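Local coordinates for protein prolyl-ACP dehydrogenase (Oscillatoria sp., PDB 4IRN) that oxidises the prolyl group carried on an acyl carrier protein, an FAD-dependent step in the biosynthesis of the cyanotoxin anatoxin-a, at residues Q297-R300 with Y301-H305; Q406-V409 with I410-L414; Q44-F47 with R48-V51. One frame throughout, in Å; residues are numbered along the deposited sequence.

Contact 1. Residues Q297-R300 with Y301-H305. With FAD (flavin-adenine dinucleotide), chain J.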
loop_
_atom_site.group_PDB
_atom_site.type_symbol
_atom_site.label_atom_id
_atom_site.label_comp_id
_atom_site.label_asym_id
_atom_site.label_seq_id
_atom_site.Cartn_x
_atom_site.Cartn_y
_atom_site.Cartn_z
ATOM N N GLN A 297 -16.260 2.429 18.233
ATOM C CA GLN A 297 -15.467 3.005 19.322
ATOM C C GLN A 297 -14.605 4.145 18.809
ATOM O O GLN A 297 -14.476 5.172 19.486
ATOM C CB GLN A 297 -14.587 1.943 19.973
ATOM C CG GLN A 297 -15.287 1.271 21.141
ATOM C CD GLN A 297 -14.476 0.201 21.821
ATOM O OE1 GLN A 297 -13.262 0.064 21.623
ATOM N NE2 GLN A 297 -15.151 -0.599 22.632
ATOM N N SER A 298 -14.032 3.973 17.598
ATOM C CA SER A 298 -13.178 4.973 16.957
ATOM C C SER A 298 -13.982 6.157 16.419
ATOM O O SER A 298 -13.501 7.293 16.533
ATOM C CB SER A 298 -12.309 4.345 15.877
ATOM O OG SER A 298 -11.462 3.341 16.412
ATOM N N ILE A 299 -15.213 5.907 15.864
ATOM C CA ILE A 299 -16.125 6.974 15.394
ATOM C C ILE A 299 -16.461 7.862 16.604
ATOM O O ILE A 299 -16.289 9.076 16.528
ATOM C CB ILE A 299 -17.411 6.462 14.662
ATOM C CG1 ILE A 299 -17.063 5.755 13.347
ATOM C CG2 ILE A 299 -18.378 7.624 14.382
ATOM C CD1 ILE A 299 -18.148 4.867 12.764
ATOM N N ARG A 300 -16.883 7.237 17.733
ATOM C CA ARG A 300 -17.202 7.929 18.982
ATOM C C ARG A 300 -16.062 8.857 19.400
ATOM O O ARG A 300 -16.317 10.021 19.690
ATOM C CB ARG A 300 -17.511 6.928 20.115
ATOM C CG ARG A 300 -18.936 6.396 20.106
ATOM C CD ARG A 300 -19.244 5.577 21.349
ATOM N NE ARG A 300 -19.756 4.245 21.021
ATOM C CZ ARG A 300 -19.248 3.108 21.489
ATOM N NH1 ARG A 300 -18.169 3.125 22.263
ATOM N NH2 ARG A 300 -19.766 1.944 21.125
ATOM N N TYR A 301 -14.805 8.350 19.391
ATOM C CA TYR A 301 -13.613 9.127 19.758
ATOM C C TYR A 301 -13.311 10.260 18.759
ATOM O O TYR A 301 -12.963 11.368 19.179
ATOM C CB TYR A 301 -12.387 8.217 19.940
ATOM C CG TYR A 301 -11.271 8.894 20.693
ATOM C CD1 TYR A 301 -11.270 8.932 22.085
ATOM C CD2 TYR A 301 -10.216 9.509 20.018
ATOM C CE1 TYR A 301 -10.255 9.576 22.788
ATOM C CE2 TYR A 301 -9.189 10.148 20.712
ATOM C CZ TYR A 301 -9.216 10.182 22.099
ATOM O OH TYR A 301 -8.223 10.795 22.815
ATOM N N ALA A 302 -13.454 9.982 17.445
ATOM C CA ALA A 302 -13.213 10.968 16.387
ATOM C C ALA A 302 -14.233 12.119 16.418
ATOM O O ALA A 302 -13.926 13.232 15.978
ATOM C CB ALA A 302 -13.201 10.292 15.027
ATOM N N ARG A 303 -15.421 11.854 16.973
ATOM C CA ARG A 303 -16.479 12.844 17.143
ATOM C C ARG A 303 -16.353 13.578 18.488
ATOM O O ARG A 303 -16.612 14.774 18.551
ATOM C CB ARG A 303 -17.838 12.171 17.018
ATOM C CG ARG A 303 -18.127 11.611 15.615
ATOM C CD ARG A 303 -19.512 11.009 15.605
ATOM N NE ARG A 303 -20.460 12.128 15.561
ATOM C CZ ARG A 303 -21.766 12.054 15.337
ATOM N NH1 ARG A 303 -22.347 10.879 15.127
ATOM N NH2 ARG A 303 -22.504 13.158 15.316
ATOM N N SER A 304 -15.939 12.862 19.544
ATOM C CA SER A 304 -15.764 13.387 20.900
ATOM C C SER A 304 -14.488 14.197 21.088
ATOM O O SER A 304 -14.555 15.315 21.591
ATOM C CB SER A 304 -15.797 12.261 21.931
ATOM O OG SER A 304 -17.075 11.648 21.993
ATOM N N HIS A 305 -13.322 13.613 20.753
ATOM C CA HIS A 305 -12.039 14.281 20.951
ATOM C C HIS A 305 -11.840 15.474 20.043
ATOM O O HIS A 305 -12.014 15.365 18.828
ATOM C CB HIS A 305 -10.865 13.305 20.897
ATOM C CG HIS A 305 -9.609 13.871 21.473
ATOM N ND1 HIS A 305 -9.521 14.222 22.813
ATOM C CD2 HIS A 305 -8.431 14.150 20.872
ATOM C CE1 HIS A 305 -8.298 14.690 22.980
ATOM N NE2 HIS A 305 -7.600 14.657 21.844
HETATM P PA FAD J . -4.253 14.266 19.647
HETATM O O1A FAD J . -4.041 15.732 19.576
HETATM O O2A FAD J . -5.200 13.717 20.726
HETATM O O5B FAD J . -4.662 13.682 18.222
HETATM C C5B FAD J . -5.833 12.858 18.054
HETATM C C4B FAD J . -5.696 12.323 16.656
HETATM O O4B FAD J . -6.173 13.301 15.717
HETATM C C3B FAD J . -4.256 11.980 16.280
HETATM O O3B FAD J . -4.154 10.603 15.949
HETATM C C2B FAD J . -3.893 12.902 15.109
HETATM O O2B FAD J . -3.456 12.099 14.027
HETATM C C1B FAD J . -5.215 13.561 14.709
HETATM N N9A FAD J . -5.127 15.006 14.524
HETATM C C8A FAD J . -5.131 15.973 15.498
HETATM N N7A FAD J . -4.968 17.196 15.051
HETATM C C5A FAD J . -4.853 17.027 13.675
HETATM C C6A FAD J . -4.664 17.946 12.615
HETATM N N6A FAD J . -4.489 19.256 12.781
HETATM N N1A FAD J . -4.616 17.445 11.360
HETATM C C2A FAD J . -4.736 16.129 11.190
HETATM N N3A FAD J . -4.905 15.177 12.108
HETATM C C4A FAD J . -4.958 15.685 13.340
HETATM N N1 FAD J . 4.953 15.029 25.426
HETATM C C2 FAD J . 5.750 15.893 26.171
HETATM O O2 FAD J . 5.522 17.099 26.221
HETATM N N3 FAD J . 6.820 15.405 26.888
HETATM C C4 FAD J . 7.208 14.089 26.940
HETATM O O4 FAD J . 8.185 13.763 27.615
HETATM C C4X FAD J . 6.366 13.169 26.159
HETATM N N5 FAD J . 6.655 11.886 26.188
HETATM C C5X FAD J . 5.826 11.017 25.480
HETATM C C6 FAD J . 6.132 9.655 25.489
HETATM C C7 FAD J . 5.356 8.730 24.802
HETATM C C7M FAD J . 5.759 7.274 24.803
HETATM C C8 FAD J . 4.222 9.176 24.088
HETATM C C8M FAD J . 3.337 8.214 23.334
HETATM C C9 FAD J . 3.913 10.532 24.078
HETATM C C9A FAD J . 4.696 11.468 24.757
HETATM N N10 FAD J . 4.415 12.861 24.763
HETATM C C10 FAD J . 5.238 13.730 25.434
HETATM C "C1'" FAD J . 3.186 13.342 24.098
HETATM C "C2'" FAD J . 3.253 13.082 22.600
HETATM O "O2'" FAD J . 4.042 14.076 21.951
HETATM C "C3'" FAD J . 1.850 12.981 22.000
HETATM O "O3'" FAD J . 1.572 11.654 21.555
HETATM C "C4'" FAD J . 1.548 13.990 20.892
HETATM O "O4'" FAD J . 1.618 15.276 21.509
HETATM C "C5'" FAD J . 0.175 13.764 20.291
HETATM O "O5'" FAD J . -0.667 13.559 21.446
HETATM P P FAD J . -2.171 13.188 21.292
HETATM O O1P FAD J . -2.388 11.802 20.833
HETATM O O2P FAD J . -2.651 13.777 22.604
HETATM O O3P FAD J . -2.764 14.007 20.055
#

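Contact 2. Residues Q406-V409 with I410-L414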
loop_
_atom_site.group_PDB
_atom_site.type_symbol
_atom_site.label_atom_id
_atom_site.label_comp_id
_atom_site.label_asym_id
_atom_site.label_seq_id
_atom_site.Cartn_x
_atom_site.Cartn_y
_atom_site.Cartn_z
ATOM N N GLN A 406 -1.649 -19.063 2.130
ATOM C CA GLN A 406 -2.980 -18.834 1.545
ATOM C C GLN A 406 -2.822 -18.383 0.097
ATOM O O GLN A 406 -3.500 -18.911 -0.777
ATOM C CB GLN A 406 -3.770 -17.756 2.315
ATOM C CG GLN A 406 -3.655 -17.797 3.835
ATOM C CD GLN A 406 -4.560 -18.782 4.548
ATOM O OE1 GLN A 406 -5.488 -19.355 3.985
ATOM N NE2 GLN A 406 -4.417 -18.831 5.861
ATOM N N ARG A 407 -1.891 -17.423 -0.154
ATOM C CA ARG A 407 -1.568 -16.888 -1.483
ATOM C C ARG A 407 -1.127 -18.020 -2.404
ATOM O O ARG A 407 -1.594 -18.084 -3.543
ATOM C CB ARG A 407 -0.473 -15.823 -1.382
ATOM C CG ARG A 407 -0.916 -14.555 -0.673
ATOM C CD ARG A 407 0.206 -13.557 -0.531
ATOM N NE ARG A 407 -0.121 -12.487 0.403
ATOM C CZ ARG A 407 -0.851 -11.417 0.100
ATOM N NH1 ARG A 407 -1.357 -11.273 -1.117
ATOM N NH2 ARG A 407 -1.089 -10.489 1.018
ATOM N N VAL A 408 -0.272 -18.949 -1.888
ATOM C CA VAL A 408 0.216 -20.119 -2.629
ATOM C C VAL A 408 -0.978 -21.047 -2.956
ATOM O O VAL A 408 -1.088 -21.501 -4.099
ATOM C CB VAL A 408 1.368 -20.845 -1.876
ATOM C CG1 VAL A 408 1.669 -22.214 -2.478
ATOM C CG2 VAL A 408 2.630 -19.987 -1.842
ATOM N N VAL A 409 -1.883 -21.287 -1.971
ATOM C CA VAL A 409 -3.085 -22.111 -2.126
ATOM C C VAL A 409 -4.002 -21.504 -3.211
ATOM O O VAL A 409 -4.424 -22.230 -4.110
ATOM C CB VAL A 409 -3.805 -22.340 -0.768
ATOM C CG1 VAL A 409 -5.182 -22.988 -0.956
ATOM C CG2 VAL A 409 -2.946 -23.181 0.178
ATOM N N ILE A 410 -4.247 -20.173 -3.163
ATOM C CA ILE A 410 -5.077 -19.459 -4.140
ATOM C C ILE A 410 -4.482 -19.598 -5.545
ATOM O O ILE A 410 -5.206 -19.952 -6.484
ATOM C CB ILE A 410 -5.364 -17.976 -3.716
ATOM C CG1 ILE A 410 -6.182 -17.921 -2.391
ATOM C CG2 ILE A 410 -6.076 -17.169 -4.841
ATOM C CD1 ILE A 410 -5.995 -16.673 -1.558
ATOM N N ALA A 411 -3.157 -19.383 -5.673
ATOM C CA ALA A 411 -2.426 -19.497 -6.938
ATOM C C ALA A 411 -2.590 -20.882 -7.584
ATOM O O ALA A 411 -2.772 -20.954 -8.800
ATOM C CB ALA A 411 -0.956 -19.180 -6.724
ATOM N N LYS A 412 -2.575 -21.969 -6.767
ATOM C CA LYS A 412 -2.745 -23.358 -7.227
ATOM C C LYS A 412 -4.139 -23.561 -7.794
ATOM O O LYS A 412 -4.266 -24.158 -8.858
ATOM C CB LYS A 412 -2.452 -24.376 -6.114
ATOM C CG LYS A 412 -1.038 -24.323 -5.548
ATOM C CD LYS A 412 -0.068 -25.221 -6.273
ATOM C CE LYS A 412 1.352 -25.013 -5.806
ATOM N NZ LYS A 412 2.305 -25.848 -6.586
ATOM N N PHE A 413 -5.182 -23.019 -7.112
ATOM C CA PHE A 413 -6.580 -23.075 -7.566
ATOM C C PHE A 413 -6.787 -22.335 -8.891
ATOM O O PHE A 413 -7.670 -22.709 -9.659
ATOM C CB PHE A 413 -7.531 -22.520 -6.500
ATOM C CG PHE A 413 -7.912 -23.530 -5.449
ATOM C CD1 PHE A 413 -8.879 -24.494 -5.706
ATOM C CD2 PHE A 413 -7.314 -23.514 -4.195
ATOM C CE1 PHE A 413 -9.222 -25.434 -4.736
ATOM C CE2 PHE A 413 -7.659 -24.455 -3.225
ATOM C CZ PHE A 413 -8.607 -25.412 -3.503
ATOM N N LEU A 414 -5.967 -21.296 -9.155
ATOM C CA LEU A 414 -6.016 -20.503 -10.383
ATOM C C LEU A 414 -5.390 -21.258 -11.553
ATOM O O LEU A 414 -5.673 -20.943 -12.704
ATOM C CB LEU A 414 -5.342 -19.134 -10.190
ATOM C CG LEU A 414 -6.045 -18.136 -9.254
ATOM C CD1 LEU A 414 -5.186 -16.896 -9.030
ATOM C CD2 LEU A 414 -7.407 -17.739 -9.789
#

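Contact 3. Residues Q44-F47 with R48-V51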
loop_
_atom_site.group_PDB
_atom_site.type_symbol
_atom_site.label_atom_id
_atom_site.label_comp_id
_atom_site.label_asym_id
_atom_site.label_seq_id
_atom_site.Cartn_x
_atom_site.Cartn_y
_atom_site.Cartn_z
ATOM N N GLN A 44 -32.789 -14.364 13.195
ATOM C CA GLN A 44 -31.339 -14.246 13.076
ATOM C C GLN A 44 -30.866 -12.938 13.733
ATOM O O GLN A 44 -29.860 -12.970 14.452
ATOM C CB GLN A 44 -30.911 -14.320 11.602
ATOM C CG GLN A 44 -31.112 -15.710 11.008
ATOM C CD GLN A 44 -30.864 -15.755 9.527
ATOM O OE1 GLN A 44 -31.575 -15.133 8.734
ATOM N NE2 GLN A 44 -29.868 -16.521 9.119
ATOM N N ILE A 45 -31.604 -11.797 13.513
ATOM C CA ILE A 45 -31.306 -10.492 14.136
ATOM C C ILE A 45 -31.426 -10.648 15.670
ATOM O O ILE A 45 -30.508 -10.255 16.400
ATOM C CB ILE A 45 -32.232 -9.330 13.642
ATOM C CG1 ILE A 45 -32.327 -9.188 12.099
ATOM C CG2 ILE A 45 -31.936 -7.991 14.346
ATOM C CD1 ILE A 45 -31.134 -8.641 11.343
ATOM N N GLN A 46 -32.550 -11.239 16.136
ATOM C CA GLN A 46 -32.840 -11.477 17.553
ATOM C C GLN A 46 -31.876 -12.419 18.232
ATOM O O GLN A 46 -31.505 -12.164 19.368
ATOM C CB GLN A 46 -34.289 -11.957 17.792
ATOM C CG GLN A 46 -35.418 -10.931 17.614
ATOM C CD GLN A 46 -35.267 -9.689 18.458
ATOM O OE1 GLN A 46 -34.772 -8.649 18.001
ATOM N NE2 GLN A 46 -35.785 -9.743 19.671
ATOM N N PHE A 47 -31.467 -13.508 17.566
ATOM C CA PHE A 47 -30.513 -14.464 18.147
ATOM C C PHE A 47 -29.134 -13.851 18.337
ATOM O O PHE A 47 -28.521 -14.054 19.388
ATOM C CB PHE A 47 -30.446 -15.792 17.367
ATOM C CG PHE A 47 -29.521 -16.823 17.979
ATOM C CD1 PHE A 47 -29.759 -17.329 19.249
ATOM C CD2 PHE A 47 -28.412 -17.286 17.284
ATOM C CE1 PHE A 47 -28.892 -18.263 19.824
ATOM C CE2 PHE A 47 -27.555 -18.236 17.852
ATOM C CZ PHE A 47 -27.804 -18.720 19.117
ATOM N N ARG A 48 -28.653 -13.081 17.332
ATOM C CA ARG A 48 -27.368 -12.375 17.385
ATOM C C ARG A 48 -27.401 -11.332 18.508
ATOM O O ARG A 48 -26.425 -11.206 19.250
ATOM C CB ARG A 48 -27.041 -11.731 16.028
ATOM C CG ARG A 48 -25.636 -11.148 15.940
ATOM C CD ARG A 48 -25.436 -10.341 14.678
ATOM N NE ARG A 48 -24.266 -9.465 14.762
ATOM C CZ ARG A 48 -24.312 -8.180 15.099
ATOM N NH1 ARG A 48 -25.471 -7.604 15.395
ATOM N NH2 ARG A 48 -23.198 -7.461 15.155
ATOM N N LYS A 49 -28.537 -10.630 18.651
ATOM C CA LYS A 49 -28.779 -9.623 19.690
ATOM C C LYS A 49 -28.743 -10.295 21.067
ATOM O O LYS A 49 -28.203 -9.722 22.006
ATOM C CB LYS A 49 -30.125 -8.908 19.460
ATOM C CG LYS A 49 -30.247 -7.562 20.153
ATOM C CD LYS A 49 -31.680 -7.030 20.084
ATOM C CE LYS A 49 -31.862 -5.749 20.867
ATOM N NZ LYS A 49 -31.832 -5.969 22.343
ATOM N N LYS A 50 -29.284 -11.526 21.172
ATOM C CA LYS A 50 -29.290 -12.332 22.397
ATOM C C LYS A 50 -27.855 -12.772 22.748
ATOM O O LYS A 50 -27.502 -12.788 23.933
ATOM C CB LYS A 50 -30.215 -13.552 22.221
ATOM C CG LYS A 50 -30.468 -14.364 23.487
ATOM C CD LYS A 50 -31.110 -15.699 23.162
ATOM C CE LYS A 50 -31.121 -16.636 24.340
ATOM N NZ LYS A 50 -31.480 -18.017 23.931
ATOM N N VAL A 51 -27.034 -13.104 21.709
ATOM C CA VAL A 51 -25.625 -13.503 21.849
ATOM C C VAL A 51 -24.804 -12.314 22.385
ATOM O O VAL A 51 -24.042 -12.500 23.336
ATOM C CB VAL A 51 -25.034 -14.108 20.542
ATOM C CG1 VAL A 51 -23.533 -14.367 20.673
ATOM C CG2 VAL A 51 -25.750 -15.401 20.156
#

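Contact 1. Residues Q297-R300 with Y301-H305
Arg303 lies alongside Ile299 one turn earlier in helix 285-304, the two side chains pointing the same way, with Ile299 CG2 3.8 Å from Arg303 CD. The CG2 branch is anti to the Ile299 backbone N, which hangs it beside the carbonyl, and the arginine's first methylenes pass beside Ile299 O. Leu416 and Gly415 of a second subunit pack on this flank. At the last turn Arg300 O is gripped twice, by Ser304 N at 2.9 Å and by Ser304 OG, also at 2.9 Å. The hydroxyl donates from above the carbonyl plane, 40° out of it. His305 then leaves helical geometry, though its N still bonds to Tyr301 O at 2.8 Å. His305 CB sits over the rim of one face of the Tyr301 ring, and Tyr301 OH in turn lies above the centre of the imidazole. His305 NE2 gives a weak hydrogen bond to FAD O2A at 2.8 Å, bent to 122°. The residue just past the helix thus reaches the pyrophosphate of an FAD also bound by a third subunit, where an imidazole N-H could offset some of the phosphate's negative charge.

Contact 2. Residues Q406-V409 with I410-L414
The Phe413 ring meets Val409 through its edge: Val409 CG1 lies in the ring plane, 3.7 Å from Phe413 CE2, and Val409 O is also at the edge, near that plane and closest to Phe413 CD2. Both side chains run side by side in the same direction. In Val409 the CG1 branch stands anti to the backbone N (chi1 170°) and beside the carbonyl carbon, which turns it along the helix toward the phenyl group one turn on. Val409 O also accepts Phe413 N at 3.2 Å, in a fairly straight bond with an N-H...O angle of 160°. Met348, from a loop, packs on Phe413, while Ser354 of helix 350-375 and Arg280 of helix 268-282 touch Val409. This is helix 403-414, the last helix of the C-terminal domain of the acyl-CoA dehydrogenase fold, and regular i to i+4 bonds run through it: Ile410 N reaches Gln406 O at 2.8 Å, Ala411 N reaches Arg407 O at 2.9 Å and Lys412 N reaches Val408 O at 3.1 Å. Ile410 folds back beside the first of these carbonyls, with CG1 anti to its own carbonyl carbon, which brings CG1 and CD1 alongside Gln406 O; Ile410 also packs on Leu358 of helix 350-375 and on Val323 of a second subunit. On another flank the Lys412 chain passes beside Val408 O. Val408 itself touches a bound FAD and packs on Gln316 of the second subunit, and Arg407 extends to that same subunit, where its NH1 makes a salt bridge with Glu324 and a hydrogen bond with Asn320.

Contact 3. Residues Q44-F47 with R48-V51
With chi1 at -177°, CG of Phe47 stands anti to the backbone N, and the phenyl ring swings beside its own carbonyl toward the next turn of helix 42-58. Val51 completes the meeting by placing CG2 beside its backbone N, so that this methyl comes over one face of the ring, offset toward the rim. The result is a CH-pi contact: Val51 CG2 lies 4.1 Å from the centroid of the Phe47 ring, 13° off the normal, and its nearest ring atom is Phe47 CZ at 4.0 Å. The same methyl passes beside Phe47 O, which accepts Val51 N at 2.9 Å. Three further backbone bonds continue the helix, for instance Lys49 N to Ile45 O at 3.0 Å. Away from the ring, Gln46 and Lys49 lie side by side, Gln46 bending at chi2 to bring OE1 to 4.1 Å from Lys49 CD; this is a loose touch on an aliphatic carbon. The extended Arg48 chain projects out from the helix to helix 101-114, with a hydrogen bond from NH2 to OE1 of Gln109 and a cation-pi contact with Tyr106. Phe83 and Trp88 pack on both Phe47 and Val51, and helix 101-114 adds Ala107 against the phenyl group and Leu111 against the valine. Helix 42-58, in the N-terminal domain, is thus amphipathic here: Phe47 and Val51 supply apolar contacts to the neighbouring helices, while Gln46 and Lys49 keep their polar groups on the exposed side.

How the contacts relate
Each contact is local, between residues about one turn apart in its own helix, contact 1 running just past the helix end. Contacts 1 and 2 belong to the C-terminal domain and are partly buried; both touch the second subunit and both reach FAD, one by a polar group and the other by packing. Their centres are nonetheless 39 Å apart, and different helices carry them. Contact 3, in the N-terminal domain, is a surface contact away from the cofactor and meets no other chain. The chemistry differs too: contact 1 turns a polar ring to the cofactor, whereas contacts 2 and 3 rest on apolar packing between a valine and a phenyl group.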